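Local coordinates for probable diphthine synthase (Aeropyrum pernix, PDB 1WDE), which probably catalyses the S-adenosylmethionine-dependent trimethylation of the amino group of the modified target histidine in elongation factor 2, forming diphthine on the way to diphthamide, at residues Y198-A204 against V289-V294. Residues are numbered along the deposited sequence; the frame is centred on the assembly and turned at random.
Sequences YAREAGA and VYMEPV
Tyr-198 OH donates a hydrogen bond of 2.5 Å to Glu-292 OE2, reaching the syn lone pair of the carboxylate, whose plane stands 88° from the phenol ring. With CG anti to the backbone N (chi1 173°), the ring leaves the last turn of its helix and extends to the C-terminal tail. Glu-292, bent at chi2 (83°), meets it from the opposite direction, and Arg-157 forms a salt bridge with the other oxygen, OE1, so the carboxylate has a partner on each oxygen. A phenylalanine in place of Tyr-198 would probably leave OE2 without this donor and the tail less firmly tied to the helix.

Apolar contacts flank this bond. Val-294 CG2 lies 3.3 Å from Tyr-198 CE1, at the ring edge, while Tyr-290 sets CD1 3.9 Å from Tyr-198 CE2, the two side chains crossing at about a right angle. At the helix end, where Gly-203 breaks away with positive phi, Val-289 CG1 packs 3.9 Å from Ala-202 CB and 3.8 Å from Ala-204 CB.

This structural packing, away from the S-adenosylmethionine site, joins the C-terminal end of helix 184-202 to the tail after helix 277-287; helix 153-165 flanks both, stacking Tyr-160 on Tyr-290 and touching Glu-201 and Val-294 through Ile-153.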
ATOM      1  N   TYR A 198      -8.388  21.682   1.115  1.00 30.61           N
ATOM      2  CA  TYR A 198      -9.684  21.011   1.233  1.00 29.08           C
ATOM      3  C   TYR A 198     -10.581  21.571   2.340  1.00 31.87           C
ATOM      4  O   TYR A 198     -11.761  21.847   2.108  1.00 36.29           O
ATOM      5  CB  TYR A 198      -9.491  19.501   1.444  1.00 30.50           C
ATOM      6  CG  TYR A 198     -10.782  18.758   1.747  1.00 30.45           C
ATOM      7  CD1 TYR A 198     -11.849  18.764   0.841  1.00 36.67           C
ATOM      8  CD2 TYR A 198     -10.943  18.066   2.951  1.00 35.18           C
ATOM      9  CE1 TYR A 198     -13.048  18.097   1.134  1.00 34.21           C
ATOM     10  CE2 TYR A 198     -12.133  17.400   3.256  1.00 31.36           C
ATOM     11  CZ  TYR A 198     -13.178  17.422   2.344  1.00 32.49           C
ATOM     12  OH  TYR A 198     -14.352  16.777   2.651  1.00 29.59           O
ATOM     13  N   ALA A 199     -10.038  21.740   3.541  1.00 35.02           N
ATOM     14  CA  ALA A 199     -10.829  22.270   4.652  1.00 44.73           C
ATOM     15  C   ALA A 199     -11.340  23.669   4.299  1.00 48.29           C
ATOM     16  O   ALA A 199     -12.452  24.054   4.665  1.00 48.44           O
ATOM     17  CB  ALA A 199      -9.987  22.319   5.922  1.00 45.67           C
ATOM     18  N   ARG A 200     -10.514  24.422   3.581  1.00 52.94           N
ATOM     19  CA  ARG A 200     -10.874  25.768   3.152  1.00 57.85           C
ATOM     20  C   ARG A 200     -12.188  25.746   2.366  1.00 56.22           C
ATOM     21  O   ARG A 200     -13.125  26.466   2.700  1.00 55.15           O
ATOM     22  CB  ARG A 200      -9.763  26.357   2.272  1.00 62.05           C
ATOM     23  CG  ARG A 200     -10.020  27.791   1.835  1.00 69.78           C
ATOM     24  CD  ARG A 200      -9.254  28.154   0.571  1.00 69.18           C
ATOM     25  NE  ARG A 200      -9.732  29.419   0.018  1.00 72.50           N
ATOM     26  CZ  ARG A 200      -9.476  29.844  -1.215  1.00 73.49           C
ATOM     27  NH1 ARG A 200      -8.743  29.105  -2.036  1.00 73.55           N
ATOM     28  NH2 ARG A 200      -9.963  31.008  -1.630  1.00 75.77           N
ATOM     29  N   GLU A 201     -12.246  24.913   1.326  1.00 56.22           N
ATOM     30  CA  GLU A 201     -13.434  24.790   0.481  1.00 57.41           C
ATOM     31  C   GLU A 201     -14.570  23.991   1.121  1.00 59.06           C
ATOM     32  O   GLU A 201     -15.723  24.094   0.698  1.00 60.95           O
ATOM     33  CB  GLU A 201     -13.072  24.129  -0.852  1.00 61.61           C
ATOM     34  CG  GLU A 201     -12.597  22.683  -0.722  1.00 71.05           C
ATOM     35  CD  GLU A 201     -12.353  22.010  -2.068  1.00 74.96           C
ATOM     36  OE1 GLU A 201     -13.338  21.734  -2.788  1.00 80.43           O
ATOM     37  OE2 GLU A 201     -11.176  21.761  -2.410  1.00 72.52           O
ATOM     38  N   ALA A 202     -14.244  23.179   2.122  1.00 53.45           N
ATOM     39  CA  ALA A 202     -15.249  22.369   2.799  1.00 49.15           C
ATOM     40  C   ALA A 202     -15.887  23.163   3.932  1.00 50.61           C
ATOM     41  O   ALA A 202     -16.903  22.754   4.493  1.00 49.93           O
ATOM     42  CB  ALA A 202     -14.618  21.105   3.344  1.00 51.40           C
ATOM     43  N   GLY A 203     -15.288  24.305   4.256  1.00 47.13           N
ATOM     44  CA  GLY A 203     -15.812  25.141   5.319  1.00 48.89           C
ATOM     45  C   GLY A 203     -15.591  24.527   6.688  1.00 51.08           C
ATOM     46  O   GLY A 203     -16.542  24.310   7.442  1.00 54.75           O
ATOM     47  N   ALA A 204     -14.332  24.243   7.011  1.00 45.14           N
ATOM     48  CA  ALA A 204     -13.997  23.652   8.298  1.00 40.63           C
ATOM     49  C   ALA A 204     -12.514  23.805   8.550  1.00 35.97           C
ATOM     50  O   ALA A 204     -11.741  23.997   7.622  1.00 32.05           O
ATOM     51  CB  ALA A 204     -14.380  22.180   8.319  1.00 41.50           C
ATOM     52  N   VAL A 289     -19.987  17.976   6.821  1.00 39.62           N
ATOM     53  CA  VAL A 289     -18.941  18.698   6.117  1.00 34.69           C
ATOM     54  C   VAL A 289     -18.180  17.849   5.094  1.00 39.69           C
ATOM     55  O   VAL A 289     -17.914  18.289   3.962  1.00 35.24           O
ATOM     56  CB  VAL A 289     -17.903  19.228   7.131  1.00 45.41           C
ATOM     57  CG1 VAL A 289     -16.783  19.967   6.414  1.00 49.08           C
ATOM     58  CG2 VAL A 289     -18.584  20.120   8.142  1.00 47.42           C
ATOM     59  N   TYR A 290     -17.831  16.625   5.486  1.00 33.11           N
ATOM     60  CA  TYR A 290     -17.020  15.784   4.628  1.00 37.02           C
ATOM     61  C   TYR A 290     -17.682  15.024   3.484  1.00 41.33           C
ATOM     62  O   TYR A 290     -17.087  14.116   2.923  1.00 38.91           O
ATOM     63  CB  TYR A 290     -16.199  14.840   5.503  1.00 35.79           C
ATOM     64  CG  TYR A 290     -15.430  15.570   6.598  1.00 27.87           C
ATOM     65  CD1 TYR A 290     -14.475  16.542   6.285  1.00 29.27           C
ATOM     66  CD2 TYR A 290     -15.664  15.286   7.943  1.00 21.69           C
ATOM     67  CE1 TYR A 290     -13.771  17.212   7.288  1.00 25.65           C
ATOM     68  CE2 TYR A 290     -14.965  15.945   8.953  1.00 24.87           C
ATOM     69  CZ  TYR A 290     -14.018  16.907   8.612  1.00 29.68           C
ATOM     70  OH  TYR A 290     -13.296  17.528   9.601  1.00 26.98           O
HETATM   71  N   MSE A 291     -18.901  15.406   3.128  1.00 53.27           N
HETATM   72  CA  MSE A 291     -19.591  14.775   2.003  1.00 63.90           C
HETATM   73  C   MSE A 291     -20.006  15.909   1.051  1.00 62.29           C
HETATM   74  O   MSE A 291     -20.707  16.832   1.463  1.00 65.70           O
HETATM   75  CB  MSE A 291     -20.831  13.997   2.491  1.00 74.14           C
HETATM   76  CG  MSE A 291     -20.529  12.819   3.442  1.00 90.37           C
HETATM   77 SE   MSE A 291     -22.081  11.741   4.030  1.00116.52          SE
HETATM   78  CE  MSE A 291     -21.928  10.266   2.783  1.00103.54           C
ATOM     79  N   GLU A 292     -19.546  15.875  -0.200  1.00 61.44           N
ATOM     80  CA  GLU A 292     -19.932  16.918  -1.152  1.00 64.30           C
ATOM     81  C   GLU A 292     -20.295  16.396  -2.539  1.00 69.06           C
ATOM     82  O   GLU A 292     -21.415  16.628  -3.003  1.00 71.90           O
ATOM     83  CB  GLU A 292     -18.848  17.982  -1.287  1.00 62.57           C
ATOM     84  CG  GLU A 292     -18.197  18.356   0.016  1.00 59.65           C
ATOM     85  CD  GLU A 292     -17.105  17.378   0.387  1.00 59.73           C
ATOM     86  OE1 GLU A 292     -16.941  16.379  -0.357  1.00 57.12           O
ATOM     87  OE2 GLU A 292     -16.418  17.610   1.410  1.00 35.72           O
ATOM     88  N   PRO A 293     -19.368  15.694  -3.230  1.00 67.61           N
ATOM     89  CA  PRO A 293     -17.984  15.290  -2.938  1.00 65.95           C
ATOM     90  C   PRO A 293     -16.954  16.282  -3.482  1.00 64.06           C
ATOM     91  O   PRO A 293     -17.286  17.413  -3.811  1.00 61.58           O
ATOM     92  CB  PRO A 293     -17.850  13.935  -3.647  1.00 66.34           C
ATOM     93  CG  PRO A 293     -19.270  13.503  -3.912  1.00 67.90           C
ATOM     94  CD  PRO A 293     -19.920  14.809  -4.266  1.00 71.25           C
ATOM     95  N   VAL A 294     -15.707  15.837  -3.592  1.00 62.03           N
ATOM     96  CA  VAL A 294     -14.629  16.681  -4.096  1.00 67.66           C
ATOM     97  C   VAL A 294     -13.826  15.941  -5.165  1.00 72.33           C
ATOM     98  O   VAL A 294     -12.590  15.825  -5.020  1.00 75.08           O
ATOM     99  CB  VAL A 294     -13.667  17.103  -2.957  1.00 67.16           C
ATOM    100  CG1 VAL A 294     -12.674  18.128  -3.464  1.00 65.66           C
ATOM    101  CG2 VAL A 294     -14.458  17.670  -1.794  1.00 66.71           C
ATOM    102  OXT VAL A 294     -14.449  15.479  -6.145  1.00 81.87           O
TER